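Capsid protein (Macrobrachium rosenbergii nodavirus, PDB 5YKU) forms the coat of the virus particle, its protrusion (P) domain probably building the dimeric spikes on the surface. Local coordinates at residues V51-E54 with V55-C59. Numbering follows the deposited sequence.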
loop_
_atom_site.group_PDB
_atom_site.type_symbol
_atom_site.label_atom_id
_atom_site.label_comp_id
_atom_site.label_asym_id
_atom_site.label_seq_id
_atom_site.Cartn_x
_atom_site.Cartn_y
_atom_site.Cartn_z
ATOM N N VAL A 51 -16.249 1.757 5.971
ATOM C CA VAL A 51 -17.177 1.062 6.785
ATOM C C VAL A 51 -16.738 -0.361 6.986
ATOM O O VAL A 51 -16.397 -1.052 6.023
ATOM C CB VAL A 51 -18.589 1.149 6.217
ATOM C CG1 VAL A 51 -19.574 0.279 6.951
ATOM C CG2 VAL A 51 -19.064 2.564 6.096
ATOM N N SER A 52 -16.721 -0.814 8.192
ATOM C CA SER A 52 -16.394 -2.224 8.492
ATOM C C SER A 52 -17.389 -3.186 7.879
ATOM O O SER A 52 -18.599 -2.957 8.001
ATOM C CB SER A 52 -16.408 -2.438 9.993
ATOM O OG SER A 52 -16.202 -3.817 10.277
ATOM N N SER A 53 -16.896 -4.249 7.291
ATOM C CA SER A 53 -17.794 -5.324 6.814
ATOM C C SER A 53 -18.376 -6.088 7.941
ATOM O O SER A 53 -19.391 -6.796 7.679
ATOM C CB SER A 53 -16.999 -6.245 5.919
ATOM O OG SER A 53 -16.080 -7.046 6.722
ATOM N N GLU A 54 -17.786 -6.060 9.082
ATOM C CA GLU A 54 -18.161 -6.908 10.198
ATOM C C GLU A 54 -17.955 -8.396 9.890
ATOM O O GLU A 54 -18.473 -9.229 10.680
ATOM C CB GLU A 54 -19.550 -6.605 10.762
ATOM C CG GLU A 54 -19.683 -5.103 11.157
ATOM C CD GLU A 54 -18.675 -4.460 12.165
ATOM O OE1 GLU A 54 -17.808 -5.081 12.874
ATOM O OE2 GLU A 54 -18.633 -3.145 12.241
ATOM N N VAL A 55 -17.295 -8.763 8.831
ATOM C CA VAL A 55 -17.093 -10.142 8.406
ATOM C C VAL A 55 -15.633 -10.431 8.210
ATOM O O VAL A 55 -15.219 -11.249 7.371
ATOM C CB VAL A 55 -18.021 -10.584 7.278
ATOM C CG1 VAL A 55 -19.477 -10.583 7.742
ATOM C CG2 VAL A 55 -17.857 -9.772 6.051
ATOM N N LEU A 56 -14.803 -9.802 9.064
ATOM C CA LEU A 56 -13.476 -10.278 9.300
ATOM C C LEU A 56 -12.618 -10.330 8.049
ATOM O O LEU A 56 -12.178 -11.371 7.549
ATOM C CB LEU A 56 -13.393 -11.637 10.003
ATOM C CG LEU A 56 -13.949 -11.676 11.434
ATOM C CD1 LEU A 56 -15.459 -11.683 11.530
ATOM C CD2 LEU A 56 -13.395 -12.983 12.149
ATOM N N GLN A 57 -12.421 -9.190 7.390
ATOM C CA GLN A 57 -11.719 -9.072 6.132
ATOM C C GLN A 57 -10.265 -8.755 6.418
ATOM O O GLN A 57 -9.878 -7.604 6.721
ATOM C CB GLN A 57 -12.454 -8.062 5.216
ATOM C CG GLN A 57 -13.827 -8.559 4.872
ATOM C CD GLN A 57 -14.645 -7.715 3.950
ATOM O OE1 GLN A 57 -14.412 -6.475 3.844
ATOM N NE2 GLN A 57 -15.580 -8.298 3.305
ATOM N N LYS A 58 -9.396 -9.749 6.393
ATOM C CA LYS A 58 -7.986 -9.621 6.678
ATOM C C LYS A 58 -7.174 -9.499 5.398
ATOM O O LYS A 58 -7.371 -10.295 4.449
ATOM C CB LYS A 58 -7.478 -10.885 7.403
ATOM C CG LYS A 58 -6.032 -10.758 7.894
ATOM C CD LYS A 58 -5.530 -12.075 8.563
ATOM C CE LYS A 58 -4.143 -11.940 9.029
ATOM N NZ LYS A 58 -3.823 -13.288 9.670
ATOM N N CYS A 59 -6.275 -8.520 5.352
ATOM C CA CYS A 59 -5.376 -8.392 4.207
ATOM C C CYS A 59 -3.983 -8.073 4.698
ATOM O O CYS A 59 -3.839 -7.224 5.588
ATOM C CB CYS A 59 -5.914 -7.226 3.320
ATOM S SG CYS A 59 -4.802 -6.854 1.917
#
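Ser53 lays its hydroxymethyl group flat over one face of the Gln57 side-chain amide, while its oxygen accepts a hydrogen bond from the backbone two residues ahead. Ser53 OG stands almost directly above Gln57 CD at 3.2 Å, and Ser53 CB rests nearer the oxygen end of the same face, 3.3 Å from Gln57 OE1. The amide uses its own atoms elsewhere, OE1 with Arg50 and NE2 with the carbonyl of Gly106, which fixes its rotation and leaves a flat surface for the serine. The bond from Val55 N to Ser53 OG is 3.0 Å long and nearly straight at 163°. It is reached because OG sits between the backbone N and the carbonyl carbon (chi1 73°), brought round toward the N-H of Val55. Serine is short enough to lie on the amide, and its hydroxyl can accept from Val55 N and still turn its hydrogen to the carboxylate of Asp76, whose other oxygen takes Gln57 N and so ties the turn to the start of the strand. Val55 CG2 lies against the same hydroxyl, 3.3 Å from Ser53 OG, its branched side chain compact enough to sit beside the turn. Glu54, with a positive phi of 63°, turns the chain at the exposed corner, where a long charged side chain can remain in solvent. Glu54 N donates to Ser52 OG (3.0 Å), which is also bonded to the carbonyl of Asp76. The Ser52 bond defines an ST turn, and Ser53 repeats its residue-to-second-residue pattern, here in the loop leading from strand 41-47 into strand 57-63 of the antiparallel P-domain sheet.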